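Local coordinates for protein putative oxidoreductase (Bacteroides fragilis NCTC 9343, PDB 3FHL) that probably acts as a nucleotide-dependent oxidoreductase of the Gfo/Idh/MocA family, joining an NAD-binding Rossmann fold to a C-terminal alpha/beta domain, at residues Ile66-Asn72 and Lys90-Glu95; Leu117-Val121 and Leu324-Ala328; Lys140-Gly144 and Leu286-Glu290. One frame throughout, in Å; residues are numbered along the deposited sequence.

Interaction 1 of 3, residues Ile66-Asn72 and Lys90-Glu95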
loop_
_atom_site.group_PDB
_atom_site.type_symbol
_atom_site.label_atom_id
_atom_site.label_comp_id
_atom_site.label_asym_id
_atom_site.label_seq_id
_atom_site.Cartn_x
_atom_site.Cartn_y
_atom_site.Cartn_z
ATOM N N ILE C 66 43.688 6.366 20.166
ATOM C CA ILE C 66 42.385 5.992 19.574
ATOM C C ILE C 66 42.218 6.571 18.163
ATOM O O ILE C 66 42.448 7.756 17.944
ATOM C CB ILE C 66 41.184 6.305 20.520
ATOM C CG1 ILE C 66 41.138 5.276 21.657
ATOM C CG2 ILE C 66 39.845 6.284 19.749
ATOM C CD1 ILE C 66 40.129 5.590 22.793
ATOM N N ASP C 67 41.868 5.706 17.210
ATOM C CA ASP C 67 41.636 6.108 15.820
ATOM C C ASP C 67 40.171 6.462 15.586
ATOM O O ASP C 67 39.857 7.346 14.786
ATOM C CB ASP C 67 42.012 4.957 14.870
ATOM C CG ASP C 67 43.475 4.544 14.987
ATOM O OD1 ASP C 67 44.350 5.418 14.819
ATOM O OD2 ASP C 67 43.748 3.347 15.229
ATOM N N LEU C 68 39.285 5.742 16.273
ATOM C CA LEU C 68 37.841 5.802 16.005
ATOM C C LEU C 68 37.013 5.809 17.278
ATOM O O LEU C 68 37.246 5.007 18.189
ATOM C CB LEU C 68 37.412 4.629 15.105
ATOM C CG LEU C 68 35.918 4.430 14.752
ATOM C CD1 LEU C 68 35.429 5.523 13.830
ATOM C CD2 LEU C 68 35.681 3.064 14.115
ATOM N N ILE C 69 36.046 6.721 17.330
ATOM C CA ILE C 69 35.094 6.776 18.429
ATOM C C ILE C 69 33.674 6.538 17.901
ATOM O O ILE C 69 33.250 7.158 16.931
ATOM C CB ILE C 69 35.181 8.113 19.218
ATOM C CG1 ILE C 69 36.512 8.188 19.983
ATOM C CG2 ILE C 69 34.016 8.255 20.222
ATOM C CD1 ILE C 69 36.733 9.514 20.701
ATOM N N VAL C 70 32.970 5.606 18.540
ATOM C CA VAL C 70 31.569 5.324 18.236
ATOM C C VAL C 70 30.694 6.042 19.258
ATOM O O VAL C 70 30.670 5.672 20.445
ATOM C CB VAL C 70 31.287 3.802 18.234
ATOM C CG1 VAL C 70 29.798 3.518 17.939
ATOM C CG2 VAL C 70 32.171 3.101 17.200
ATOM N N VAL C 71 29.992 7.074 18.793
ATOM C CA VAL C 71 29.122 7.900 19.646
ATOM C C VAL C 71 27.714 7.271 19.704
ATOM O O VAL C 71 26.902 7.421 18.781
ATOM C CB VAL C 71 29.116 9.391 19.165
ATOM C CG1 VAL C 71 28.153 10.278 19.977
ATOM C CG2 VAL C 71 30.530 9.972 19.239
ATOM N N ASN C 72 27.454 6.534 20.781
ATOM C CA ASN C 72 26.172 5.841 20.953
ATOM C C ASN C 72 25.570 6.111 22.336
ATOM O O ASN C 72 24.926 5.248 22.939
ATOM C CB ASN C 72 26.346 4.343 20.702
ATOM C CG ASN C 72 27.254 3.681 21.717
ATOM O OD1 ASN C 72 28.224 4.274 22.181
ATOM N ND2 ASN C 72 26.926 2.459 22.087
ATOM N N LYS C 90 39.762 12.604 16.110
ATOM C CA LYS C 90 39.366 11.208 15.945
ATOM C C LYS C 90 38.361 11.036 14.797
ATOM O O LYS C 90 37.588 11.938 14.503
ATOM C CB LYS C 90 38.816 10.648 17.265
ATOM C CG LYS C 90 39.624 11.029 18.539
ATOM C CD LYS C 90 41.109 10.651 18.445
ATOM C CE LYS C 90 41.956 11.246 19.566
ATOM N NZ LYS C 90 43.335 11.615 19.059
ATOM N N ASN C 91 38.404 9.878 14.137
ATOM C CA ASN C 91 37.349 9.509 13.180
ATOM C C ASN C 91 36.116 9.143 14.007
ATOM O O ASN C 91 36.259 8.677 15.149
ATOM C CB ASN C 91 37.777 8.334 12.296
ATOM C CG ASN C 91 38.949 8.672 11.407
ATOM O OD1 ASN C 91 38.826 9.421 10.432
ATOM N ND2 ASN C 91 40.103 8.112 11.733
ATOM N N VAL C 92 34.911 9.378 13.472
ATOM C CA VAL C 92 33.690 9.299 14.303
ATOM C C VAL C 92 32.521 8.547 13.658
ATOM O O VAL C 92 32.182 8.774 12.491
ATOM C CB VAL C 92 33.198 10.733 14.754
ATOM C CG1 VAL C 92 31.906 10.663 15.566
ATOM C CG2 VAL C 92 34.242 11.433 15.585
ATOM N N VAL C 93 31.920 7.650 14.433
ATOM C CA VAL C 93 30.592 7.107 14.118
ATOM C C VAL C 93 29.564 7.697 15.084
ATOM O O VAL C 93 29.768 7.673 16.301
ATOM C CB VAL C 93 30.581 5.556 14.185
ATOM C CG1 VAL C 93 29.141 4.990 14.202
ATOM C CG2 VAL C 93 31.325 5.004 13.006
ATOM N N VAL C 94 28.471 8.242 14.543
ATOM C CA VAL C 94 27.355 8.677 15.385
ATOM C C VAL C 94 26.117 7.822 15.125
ATOM O O VAL C 94 25.760 7.537 13.978
ATOM C CB VAL C 94 26.959 10.161 15.185
ATOM C CG1 VAL C 94 26.196 10.686 16.417
ATOM C CG2 VAL C 94 28.173 11.032 14.915
ATOM N N GLU C 95 25.478 7.414 16.209
ATOM C CA GLU C 95 24.165 6.797 16.128
ATOM C C GLU C 95 23.091 7.838 15.912
ATOM O O GLU C 95 23.244 8.998 16.320
ATOM C CB GLU C 95 23.869 6.043 17.405
ATOM C CG GLU C 95 24.374 4.637 17.355
ATOM C CD GLU C 95 23.627 3.724 18.288
ATOM O OE1 GLU C 95 23.217 4.181 19.379
ATOM O OE2 GLU C 95 23.466 2.533 17.936
HETATM O O HOH W 1 22.078 4.517 22.477
#
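Val70 and Val93 stand side by side on one face of a parallel strand pair, pointing the same way, with CG1 of Val70 4.1 Å from CG1 of Val93. Leu68 shares that face; its CD1 reaches across to the neighbouring strand and settles against the Asn91 carbonyl and the CG2 of Val93. On the other face Val71 spreads its two methyls: CG1 runs alongside CG1 of Val94, while CG2 meets CG1 of Val92 at a slant, 4.0 Å away. Helix 309-320 covers the Val70 and Val93 face, and helix 78-87 covers Ile69, Val92 and Val94.

At the start of the pair Lys90, in the conformer modelled here, lies with its CG 3.9 Å from Ile69 CD1. CG of Asn91 lies beside its own backbone N and opposite the carbonyl carbon (chi1 -64°), which sets ND2 near N; both bond to Asp67 O, from opposite faces of its carbonyl plane, the ND2 bond being 3.2 Å long. OD1 of the same amide accepts from Met118 N, which fixes the amide's rotation. At the far end Glu95 OE1 comes 3.4 Å from CB of Asn72.

Between these ends the backbone bonds are nearly straight, as in Val93 N to Ile69 O at 2.9 Å, N-H...O 167°. The middle of this pair, the two strands of the beta-alpha-beta unit 68-71, 78-87, 91-95, is buried and aliphatic. Polar groups gather at the strand ends: Asn72 ND2 reaches Ala12 O and Glu95 OE2 reaches His21, near where Rossmann folds generally bind their dinucleotide.

Interaction 2 of 3, residues Leu117-Val121 and Leu324-Ala328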
loop_
_atom_site.group_PDB
_atom_site.type_symbol
_atom_site.label_atom_id
_atom_site.label_comp_id
_atom_site.label_asym_id
_atom_site.label_seq_id
_atom_site.Cartn_x
_atom_site.Cartn_y
_atom_site.Cartn_z
ATOM N N LEU C 117 38.755 14.168 8.510
ATOM C CA LEU C 117 38.322 13.077 9.378
ATOM C C LEU C 117 37.017 12.462 8.865
ATOM O O LEU C 117 36.188 13.160 8.277
ATOM C CB LEU C 117 38.132 13.588 10.811
ATOM C CG LEU C 117 39.371 14.158 11.516
ATOM C CD1 LEU C 117 38.983 14.800 12.835
ATOM C CD2 LEU C 117 40.427 13.078 11.718
ATOM N N MET C 118 36.858 11.154 9.078
ATOM C CA MET C 118 35.622 10.435 8.727
ATOM C C MET C 118 34.498 10.795 9.704
ATOM O O MET C 118 34.698 10.791 10.922
ATOM C CB MET C 118 35.855 8.915 8.742
ATOM C CG MET C 118 34.671 8.065 8.184
ATOM S SD MET C 118 34.727 6.323 8.678
ATOM C CE MET C 118 34.324 6.490 10.404
ATOM N N LEU C 119 33.331 11.138 9.164
ATOM C CA LEU C 119 32.116 11.273 9.979
ATOM C C LEU C 119 30.998 10.422 9.373
ATOM O O LEU C 119 30.471 10.744 8.307
ATOM C CB LEU C 119 31.672 12.728 10.105
ATOM C CG LEU C 119 30.429 13.030 10.952
ATOM C CD1 LEU C 119 30.600 12.565 12.395
ATOM C CD2 LEU C 119 30.115 14.517 10.885
ATOM N N SER C 120 30.670 9.339 10.075
ATOM C CA SER C 120 29.681 8.352 9.646
ATOM C C SER C 120 28.456 8.380 10.555
ATOM O O SER C 120 28.574 8.639 11.755
ATOM C CB SER C 120 30.313 6.950 9.672
ATOM O OG SER C 120 29.371 5.915 9.404
ATOM N N VAL C 121 27.276 8.126 9.976
ATOM C CA VAL C 121 26.084 7.866 10.776
ATOM C C VAL C 121 25.664 6.407 10.610
ATOM O O VAL C 121 25.558 5.912 9.489
ATOM C CB VAL C 121 24.933 8.868 10.493
ATOM C CG1 VAL C 121 23.642 8.446 11.209
ATOM C CG2 VAL C 121 25.321 10.255 10.989
ATOM N N LEU C 324 33.259 5.524 1.573
ATOM C CA LEU C 324 32.432 5.319 2.751
ATOM C C LEU C 324 30.980 5.232 2.294
ATOM O O LEU C 324 30.530 6.056 1.501
ATOM C CB LEU C 324 32.621 6.481 3.722
ATOM C CG LEU C 324 31.702 6.584 4.940
ATOM C CD1 LEU C 324 31.942 5.436 5.881
ATOM C CD2 LEU C 324 31.872 7.933 5.637
ATOM N N GLU C 325 30.255 4.222 2.767
ATOM C CA GLU C 325 28.845 4.056 2.370
ATOM C C GLU C 325 27.906 4.936 3.193
ATOM O O GLU C 325 26.851 5.342 2.714
ATOM C CB GLU C 325 28.412 2.589 2.476
ATOM C CG GLU C 325 29.095 1.664 1.463
ATOM C CD GLU C 325 28.665 0.203 1.594
ATOM O OE1 GLU C 325 27.444 -0.067 1.665
ATOM O OE2 GLU C 325 29.552 -0.683 1.617
ATOM N N THR C 326 28.309 5.242 4.424
ATOM C CA THR C 326 27.418 5.811 5.420
ATOM C C THR C 326 27.807 7.227 5.849
ATOM O O THR C 326 27.837 7.542 7.039
ATOM C CB THR C 326 27.367 4.916 6.674
ATOM O OG1 THR C 326 28.703 4.691 7.136
ATOM C CG2 THR C 326 26.695 3.545 6.354
ATOM N N HIS C 327 28.080 8.084 4.878
ATOM C CA HIS C 327 28.320 9.498 5.161
ATOM C C HIS C 327 27.197 10.093 6.001
ATOM O O HIS C 327 26.027 9.769 5.802
ATOM C CB HIS C 327 28.408 10.303 3.869
ATOM C CG HIS C 327 29.679 10.101 3.106
ATOM N ND1 HIS C 327 29.748 9.320 1.974
ATOM C CD2 HIS C 327 30.923 10.601 3.296
ATOM C CE1 HIS C 327 30.984 9.335 1.506
ATOM N NE2 HIS C 327 31.716 10.106 2.290
ATOM N N ALA C 328 27.561 10.969 6.934
ATOM C CA ALA C 328 26.585 11.689 7.752
ATOM C C ALA C 328 25.568 12.484 6.932
ATOM O O ALA C 328 24.423 12.658 7.374
ATOM C CB ALA C 328 27.294 12.600 8.737
HETATM O O HOH W 2 24.648 7.576 6.911
#
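Met118 opens the contact by laying its CG 3.8 Å from CD2 of Leu324, the two side chains crossing at about a right angle. Its SD sits near the other methyl, CD1, so the thioether spans both branches of the leucine. Leu324 CD2 also rests over one face of the His327 ring, towards its rim.

Leu119 turns to the other side of the strand, where its CG packs on the methyl of Ala328 at 3.9 Å. Its carbonyl oxygen accepts from Ala328 N at 3.2 Å, a bent bond with the donor tilted 26° from the carbonyl plane. Next comes Ser120, whose hydroxyl, set opposite the backbone N (chi1 174°), donates to Thr326 OG1 over 2.7 Å. Thr326 holds OG1 between its backbone N and carbonyl carbon (chi1 54°), which brings the two hydroxyls together.

Val121 N then bonds to Thr326 O at 3.0 Å, and CG2 of Val121 touches CA and CB of Ala328. Water 2 donates to both Val121 O and His327 O, closing the far end.

Residues 324-328, which lead from helix 309-320 to helix 328-347, thus bind the edge strand of the Rossmann sheet, on the side away from strand 91-95. Phe310 of helix 309-320 covers Ser120 and Thr326, and Ile109 of helix 102-115 touches both Leu119 and Ala328.

Interaction 3 of 3, residues Lys140-Gly144 and Leu286-Glu290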
loop_
_atom_site.group_PDB
_atom_site.type_symbol
_atom_site.label_atom_id
_atom_site.label_comp_id
_atom_site.label_asym_id
_atom_site.label_seq_id
_atom_site.Cartn_x
_atom_site.Cartn_y
_atom_site.Cartn_z
ATOM N N LYS C 140 21.221 -8.197 -10.692
ATOM C CA LYS C 140 21.122 -9.301 -11.642
ATOM C C LYS C 140 20.029 -9.110 -12.704
ATOM O O LYS C 140 19.848 -9.983 -13.565
ATOM C CB LYS C 140 20.894 -10.617 -10.884
ATOM C CG LYS C 140 22.116 -11.133 -10.082
ATOM C CD LYS C 140 21.768 -12.409 -9.299
ATOM C CE LYS C 140 23.010 -13.122 -8.741
ATOM N NZ LYS C 140 24.024 -12.214 -8.132
ATOM N N SER C 141 19.307 -7.985 -12.629
ATOM C CA SER C 141 18.181 -7.662 -13.536
ATOM C C SER C 141 17.136 -8.772 -13.668
ATOM O O SER C 141 16.579 -8.984 -14.740
ATOM C CB SER C 141 18.682 -7.236 -14.923
ATOM O OG SER C 141 19.532 -6.110 -14.827
ATOM N N LEU C 142 16.870 -9.471 -12.567
ATOM C CA LEU C 142 16.009 -10.654 -12.584
ATOM C C LEU C 142 14.540 -10.342 -12.890
ATOM O O LEU C 142 13.828 -11.207 -13.398
ATOM C CB LEU C 142 16.099 -11.415 -11.258
ATOM C CG LEU C 142 17.401 -12.119 -10.866
ATOM C CD1 LEU C 142 17.173 -12.839 -9.567
ATOM C CD2 LEU C 142 17.858 -13.107 -11.924
ATOM N N LEU C 143 14.116 -9.111 -12.586
ATOM C CA LEU C 143 12.727 -8.657 -12.812
ATOM C C LEU C 143 12.560 -7.985 -14.161
ATOM O O LEU C 143 11.461 -7.563 -14.506
ATOM C CB LEU C 143 12.273 -7.699 -11.696
ATOM C CG LEU C 143 12.459 -8.206 -10.264
ATOM C CD1 LEU C 143 11.936 -7.207 -9.236
ATOM C CD2 LEU C 143 11.772 -9.560 -10.087
ATOM N N GLY C 144 13.649 -7.899 -14.930
ATOM C CA GLY C 144 13.651 -7.115 -16.162
ATOM C C GLY C 144 13.883 -5.670 -15.775
ATOM O O GLY C 144 14.713 -5.387 -14.921
ATOM N N LEU C 286 9.688 -14.774 -2.510
ATOM C CA LEU C 286 9.251 -15.470 -3.703
ATOM C C LEU C 286 9.646 -14.697 -4.961
ATOM O O LEU C 286 9.283 -13.526 -5.137
ATOM C CB LEU C 286 7.724 -15.651 -3.676
ATOM C CG LEU C 286 7.117 -16.446 -4.836
ATOM C CD1 LEU C 286 7.544 -17.916 -4.749
ATOM C CD2 LEU C 286 5.603 -16.342 -4.818
ATOM N N LEU C 287 10.348 -15.367 -5.858
ATOM C CA LEU C 287 10.685 -14.761 -7.140
ATOM C C LEU C 287 9.819 -15.378 -8.228
ATOM O O LEU C 287 9.822 -16.596 -8.418
ATOM C CB LEU C 287 12.171 -14.944 -7.444
ATOM C CG LEU C 287 12.689 -14.557 -8.827
ATOM C CD1 LEU C 287 12.730 -13.033 -8.984
ATOM C CD2 LEU C 287 14.061 -15.185 -9.065
ATOM N N HIS C 288 9.078 -14.537 -8.935
ATOM C CA HIS C 288 8.184 -15.000 -9.992
ATOM C C HIS C 288 8.534 -14.184 -11.212
ATOM O O HIS C 288 8.147 -13.031 -11.310
ATOM C CB HIS C 288 6.722 -14.772 -9.586
ATOM C CG HIS C 288 5.714 -15.365 -10.531
ATOM N ND1 HIS C 288 4.366 -15.404 -10.244
ATOM C CD2 HIS C 288 5.853 -15.938 -11.752
ATOM C CE1 HIS C 288 3.718 -15.960 -11.252
ATOM N NE2 HIS C 288 4.597 -16.292 -12.180
ATOM N N THR C 289 9.294 -14.778 -12.126
ATOM C CA THR C 289 9.823 -14.040 -13.272
ATOM C C THR C 289 10.101 -14.984 -14.443
ATOM O O THR C 289 9.827 -16.182 -14.360
ATOM C CB THR C 289 11.093 -13.218 -12.868
ATOM O OG1 THR C 289 11.413 -12.272 -13.893
ATOM C CG2 THR C 289 12.312 -14.137 -12.595
ATOM N N GLU C 290 10.605 -14.427 -15.537
ATOM C CA GLU C 290 11.018 -15.199 -16.691
ATOM C C GLU C 290 12.545 -15.295 -16.671
ATOM O O GLU C 290 13.235 -14.271 -16.702
ATOM C CB GLU C 290 10.536 -14.514 -17.972
ATOM C CG GLU C 290 10.737 -15.320 -19.239
ATOM C CD GLU C 290 10.316 -14.562 -20.489
ATOM O OE1 GLU C 290 9.254 -14.904 -21.058
ATOM O OE2 GLU C 290 11.039 -13.624 -20.901
HETATM O O HOH W 3 15.027 -12.746 -15.348
#
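Leu142 O is the centre of this contact: Thr289 OG1 donates to it over 2.7 Å, lying in the carbonyl plane. Thr289 directs OG1 opposite its backbone N (chi1 -167°), which aims the hydroxyl at the loop, while its CG2 and CB also lie close to the same oxygen. Water 3 adds a second donor at 2.8 Å from Leu142 O and bridges to Glu290 O.

Beside this polar grip, Leu287 parts its methyls between two leucines. CD2 meets CD1 of Leu142 at 3.9 Å, the side chains crossing near a right angle, and CD1 meets CD2 of Leu143 at 3.8 Å. Ile137 of helix 129-139 backs both loop leucines, and Tyr300 packs on Leu142 and Leu287.

The loop is shaped by a type I turn from Ser141 to Gly144, closed by Gly144 N to Ser141 O at 3.1 Å. After helix 129-139, Ser141 leaves helical geometry with a positive phi, forming a Schellman motif. His288, pointing away from the loop, hydrogen-bonds Glu295 and Glu239 of the second subunit. The contact therefore joins a helix-to-strand connection of the C-terminal alpha/beta domain to strand 286-291, next to strand 294-299, outermost in the mixed sheet within this chain.

How the interactions relate
Interactions 1 and 2 meet in the same parallel Rossmann sheet, their centres about 10 Å apart. Strand 91-95, which interaction 1 pairs with strand 68-71, is flanked on its other edge by strand 119-122 of interaction 2; Val94 N lies 2.8 Å from Ser120 O and Ser120 N 2.9 Å from Val92 O, both probable hydrogen bonds. Interaction 2 then ties the sheet's edge to residues of the C-terminal alpha/beta domain. Interaction 3 belongs to that second part, its centre about 40 Å from that of interaction 1 and about 33 Å from that of interaction 2, and lies in sequence within the long loop that interaction 2 closes, beside the second subunit.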